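Local atomic coordinates of DUF5624 domain-containing protein (Legionella pneumophila subsp. pneumophila, PDB entry 4JX2), a protein that is of unknown function but is a putative secreted protein that carries a DUF5624 domain and combines alpha helices with a small mixed beta sheet. Residues A[193-196]-A[200-203]; A[189-194]-A[217-222]. One frame throughout, in Å; residues are numbered along the deposited sequence.

Contact 1: A[193-196]-A[200-203]; sequences MSDV and KLSF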
loop_
_atom_site.group_PDB
_atom_site.type_symbol
_atom_site.label_atom_id
_atom_site.label_comp_id
_atom_site.label_asym_id
_atom_site.label_seq_id
_atom_site.Cartn_x
_atom_site.Cartn_y
_atom_site.Cartn_z
HETATM N N MSE A 193 -20.364 14.967 29.615
HETATM C CA MSE A 193 -21.418 15.204 28.621
HETATM C C MSE A 193 -22.606 15.910 29.244
HETATM O O MSE A 193 -23.148 16.841 28.643
HETATM C CB MSE A 193 -21.861 13.906 27.981
HETATM C CG MSE A 193 -20.830 13.358 27.039
HETATM SE SE MSE A 193 -21.366 11.653 26.298
HETATM C CE MSE A 193 -19.596 10.975 26.145
ATOM N N SER A 194 -22.956 15.514 30.481
ATOM C CA SER A 194 -24.040 16.111 31.241
ATOM C C SER A 194 -23.807 17.619 31.426
ATOM O O SER A 194 -24.721 18.415 31.179
ATOM C CB SER A 194 -24.172 15.417 32.591
ATOM O OG SER A 194 -25.232 15.990 33.334
ATOM N N ASP A 195 -22.560 17.996 31.800
ATOM C CA ASP A 195 -22.109 19.363 32.042
ATOM C C ASP A 195 -22.154 20.205 30.780
ATOM O O ASP A 195 -22.466 21.387 30.859
ATOM C CB ASP A 195 -20.691 19.341 32.633
ATOM C CG ASP A 195 -20.616 18.864 34.082
ATOM O OD1 ASP A 195 -21.682 18.823 34.761
ATOM O OD2 ASP A 195 -19.496 18.553 34.545
ATOM N N VAL A 196 -21.873 19.596 29.621
ATOM C CA VAL A 196 -21.897 20.272 28.316
ATOM C C VAL A 196 -23.365 20.580 27.933
ATOM O O VAL A 196 -23.680 21.724 27.566
ATOM C CB VAL A 196 -21.158 19.434 27.230
ATOM C CG1 VAL A 196 -21.543 19.875 25.813
ATOM C CG2 VAL A 196 -19.645 19.481 27.430
ATOM N N LYS A 200 -22.892 23.934 31.768
ATOM C CA LYS A 200 -21.986 24.215 32.893
ATOM C C LYS A 200 -20.565 24.402 32.342
ATOM O O LYS A 200 -19.759 25.094 32.957
ATOM C CB LYS A 200 -22.023 23.097 33.944
ATOM C CG LYS A 200 -23.360 22.965 34.659
ATOM C CD LYS A 200 -23.333 21.851 35.698
ATOM C CE LYS A 200 -24.619 21.774 36.475
ATOM N NZ LYS A 200 -24.633 20.600 37.385
ATOM N N LEU A 201 -20.286 23.795 31.162
ATOM C CA LEU A 201 -19.035 23.844 30.403
ATOM C C LEU A 201 -19.294 24.226 28.957
ATOM O O LEU A 201 -20.412 24.036 28.457
ATOM C CB LEU A 201 -18.331 22.465 30.408
ATOM C CG LEU A 201 -17.781 21.895 31.722
ATOM C CD1 LEU A 201 -17.408 20.444 31.535
ATOM C CD2 LEU A 201 -16.574 22.691 32.228
ATOM N N SER A 202 -18.250 24.712 28.264
ATOM C CA SER A 202 -18.329 25.047 26.841
ATOM C C SER A 202 -17.969 23.807 26.042
ATOM O O SER A 202 -17.251 22.952 26.552
ATOM C CB SER A 202 -17.380 26.191 26.497
ATOM O OG SER A 202 -17.533 27.286 27.383
ATOM N N PHE A 203 -18.424 23.693 24.800
ATOM C CA PHE A 203 -18.025 22.529 24.038
ATOM C C PHE A 203 -17.406 22.961 22.713
ATOM O O PHE A 203 -18.050 23.648 21.933
ATOM C CB PHE A 203 -19.189 21.544 23.840
ATOM C CG PHE A 203 -18.842 20.249 23.137
ATOM C CD1 PHE A 203 -17.889 19.380 23.668
ATOM C CD2 PHE A 203 -19.502 19.873 21.974
ATOM C CE1 PHE A 203 -17.585 18.168 23.033
ATOM C CE2 PHE A 203 -19.210 18.656 21.346
ATOM C CZ PHE A 203 -18.234 17.820 21.866
HETATM O O HOH W 1 -24.484 18.488 35.257
#

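Contact 2: A[189-194]-A[217-222]; sequences AGNYMS and KTYPIP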
loop_
_atom_site.group_PDB
_atom_site.type_symbol
_atom_site.label_atom_id
_atom_site.label_comp_id
_atom_site.label_asym_id
_atom_site.label_seq_id
_atom_site.Cartn_x
_atom_site.Cartn_y
_atom_site.Cartn_z
ATOM N N ALA A 189 -16.816 10.496 31.540
ATOM C CA ALA A 189 -17.431 10.830 30.249
ATOM C C ALA A 189 -18.899 11.203 30.380
ATOM O O ALA A 189 -19.337 12.154 29.732
ATOM C CB ALA A 189 -17.285 9.662 29.289
ATOM N N GLY A 190 -19.643 10.457 31.206
ATOM C CA GLY A 190 -21.056 10.702 31.473
ATOM C C GLY A 190 -21.304 12.061 32.086
ATOM O O GLY A 190 -22.051 12.868 31.530
ATOM N N ASN A 191 -20.627 12.357 33.197
ATOM C CA ASN A 191 -20.791 13.651 33.865
ATOM C C ASN A 191 -20.200 14.809 33.051
ATOM O O ASN A 191 -20.686 15.934 33.176
ATOM C CB ASN A 191 -20.231 13.623 35.262
ATOM C CG ASN A 191 -21.084 12.807 36.198
ATOM O OD1 ASN A 191 -22.308 12.995 36.294
ATOM N ND2 ASN A 191 -20.452 11.902 36.923
ATOM N N TYR A 192 -19.215 14.533 32.173
ATOM C CA TYR A 192 -18.661 15.568 31.310
ATOM C C TYR A 192 -19.744 15.969 30.292
ATOM O O TYR A 192 -20.037 17.162 30.150
ATOM C CB TYR A 192 -17.353 15.112 30.615
ATOM C CG TYR A 192 -16.937 16.041 29.495
ATOM C CD1 TYR A 192 -16.503 17.340 29.765
ATOM C CD2 TYR A 192 -17.052 15.652 28.161
ATOM C CE1 TYR A 192 -16.179 18.223 28.738
ATOM C CE2 TYR A 192 -16.729 16.528 27.123
ATOM C CZ TYR A 192 -16.282 17.811 27.419
ATOM O OH TYR A 192 -15.981 18.701 26.421
HETATM N N MSE A 193 -20.364 14.967 29.615
HETATM C CA MSE A 193 -21.418 15.204 28.621
HETATM C C MSE A 193 -22.606 15.910 29.244
HETATM O O MSE A 193 -23.148 16.841 28.643
HETATM C CB MSE A 193 -21.861 13.906 27.981
HETATM C CG MSE A 193 -20.830 13.358 27.039
HETATM SE SE MSE A 193 -21.366 11.653 26.298
HETATM C CE MSE A 193 -19.596 10.975 26.145
ATOM N N SER A 194 -22.956 15.514 30.481
ATOM C CA SER A 194 -24.040 16.111 31.241
ATOM C C SER A 194 -23.807 17.619 31.426
ATOM O O SER A 194 -24.721 18.415 31.179
ATOM C CB SER A 194 -24.172 15.417 32.591
ATOM O OG SER A 194 -25.232 15.990 33.334
ATOM N N LYS A 217 -10.578 18.443 37.852
ATOM C CA LYS A 217 -10.506 18.383 39.318
ATOM C C LYS A 217 -11.234 17.160 39.897
ATOM O O LYS A 217 -10.672 16.503 40.775
ATOM C CB LYS A 217 -11.032 19.675 39.967
ATOM C CG LYS A 217 -10.116 20.888 39.758
ATOM C CD LYS A 217 -10.858 22.199 40.042
ATOM C CE LYS A 217 -10.057 23.441 39.730
ATOM N NZ LYS A 217 -10.872 24.674 39.906
ATOM N N THR A 218 -12.445 16.831 39.388
ATOM C CA THR A 218 -13.230 15.678 39.864
ATOM C C THR A 218 -12.642 14.349 39.368
ATOM O O THR A 218 -12.626 13.370 40.116
ATOM C CB THR A 218 -14.674 15.815 39.398
ATOM O OG1 THR A 218 -15.085 17.169 39.562
ATOM C CG2 THR A 218 -15.619 14.868 40.123
ATOM N N TYR A 219 -12.183 14.313 38.109
ATOM C CA TYR A 219 -11.639 13.112 37.486
ATOM C C TYR A 219 -10.166 13.377 37.084
ATOM O O TYR A 219 -9.884 13.690 35.925
ATOM C CB TYR A 219 -12.535 12.699 36.300
ATOM C CG TYR A 219 -13.961 12.406 36.716
ATOM C CD1 TYR A 219 -14.316 11.166 37.237
ATOM C CD2 TYR A 219 -14.961 13.370 36.590
ATOM C CE1 TYR A 219 -15.627 10.892 37.631
ATOM C CE2 TYR A 219 -16.278 13.106 36.972
ATOM C CZ TYR A 219 -16.604 11.867 37.504
ATOM O OH TYR A 219 -17.896 11.596 37.903
ATOM N N PRO A 220 -9.222 13.285 38.059
ATOM C CA PRO A 220 -7.818 13.657 37.784
ATOM C C PRO A 220 -7.050 12.776 36.803
ATOM O O PRO A 220 -6.095 13.284 36.219
ATOM C CB PRO A 220 -7.161 13.614 39.171
ATOM C CG PRO A 220 -8.024 12.747 39.972
ATOM C CD PRO A 220 -9.405 13.002 39.494
ATOM N N ILE A 221 -7.422 11.492 36.633
ATOM C CA ILE A 221 -6.771 10.627 35.648
ATOM C C ILE A 221 -7.304 11.054 34.274
ATOM O O ILE A 221 -8.515 10.975 34.039
ATOM C CB ILE A 221 -6.972 9.109 35.906
ATOM C CG1 ILE A 221 -6.463 8.691 37.300
ATOM C CG2 ILE A 221 -6.293 8.279 34.797
ATOM C CD1 ILE A 221 -7.243 7.506 37.916
ATOM N N PRO A 222 -6.445 11.538 33.355
ATOM C CA PRO A 222 -6.954 11.934 32.024
ATOM C C PRO A 222 -7.715 10.811 31.320
ATOM O O PRO A 222 -7.370 9.640 31.504
ATOM C CB PRO A 222 -5.675 12.253 31.238
ATOM C CG PRO A 222 -4.662 12.566 32.267
ATOM C CD PRO A 222 -4.983 11.722 33.460
#

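Contact 1: A[193-196]-A[200-203]
This is a local contact at the C-terminal end of helix 175-197, where Asp195 and Val196 of the last turns meet Lys200, Leu201 and Phe203 of the loop leading to helix 205-213. Its polar evidence is a carbonyl with two donors. Lys200 N bonds to Asp195 O at 2.7 Å, approaching close to the line of the C=O bond, while Leu201 N reaches the same oxygen at 3.3 Å from well above the carbonyl plane. The side chain of Asp195 works separately. Its CB meets Leu201 CD1 at 3.6 Å, and its OD1 lies 4.3 Å from Lys200 NZ, too far apart for a salt bridge. A water spans that gap, donating to Asp195 OD1 (2.9 Å) and accepting from Lys200 NZ (3.0 Å); it also donates to Ser194 OG, which bonds to Gln430 O as well. The lysine can reach it because its chain is stretched out past the Asp195 carboxylate. On the buried side Val196 sets CG1 obliquely against Phe203, 3.5 Å from Phe203 CB. With the phenylalanine CG anti to its backbone N (chi1 -176°), the ring is carried past Val196 to pack on helices 119-131 and 136-155, leaving CB as its atom nearest to Val196 CG1. With Asp195 O accepting from two successive loop N-H groups, helix 175-197 ends and the chain turns toward helix 205-213, a helix-loop-helix connection.

Contact 2: A[189-194]-A[217-222]
A side-chain tether between a helix and a loop, the contact belongs to the helical DUF5624 region, where Tyr219 of the loop 217-222 reaches across to Asn191 on helix 175-197. Of the two segments, these are the residues that touch, and the small buried surface, 84 Å², agrees with a point contact. Asn191 ND2 donates to Tyr219 OH at 2.8 Å with an N-H...O angle of 139°, a moderately bent bond. The two side chains cross at about a right angle, yet their flat groups are only 23° apart, and ND2 comes in at the edge of the phenol, near the ring plane. Seen from the amide, the hydroxyl is tilted out of plane. Further along the ring the distance opens, with Tyr219 CZ 3.9 Å from Asn191 ND2, so the meeting is made by the polar ends. Asn191 turns CG beside its backbone N (chi1 -72°), which puts the amide out toward Tyr219. The hydroxyl also bonds to Ser187 OG, one turn earlier on the same helix. The amide has further partners in the C-terminal tail: Val428 O takes a bond from ND2, and Gln430 N gives one to OD1. Tyr219 packs on Pro427 of that tail. The chemistry implies that the tail backbone sets the amide's orientation, since a flip would put like against like at Val428 O and Gln430 N; the phenol, able to give or accept, does not discriminate, and its oxygen is anchored by two helix residues.

Coming from the N terminus, the chain runs up helix 175-197, which supplies the first segment of both contacts, with Met193 and Ser194 common to the two. Contact 1 closes the short turn between Asp195 and Lys200 as the helix ends. The chain then passes through helix 205-213 before contact 2 brings 217-222 back to the helix, so the working residues of contact 1 nest inside the larger loop between Asn191 and Tyr219. Their centres are 10 Å apart, and Tyr192 joins them: Phe203 CD1 lies 3.4 Å from Tyr192 OH. Together they fasten both ends of the 205-213 excursion to one helix, ahead of helix 223-247.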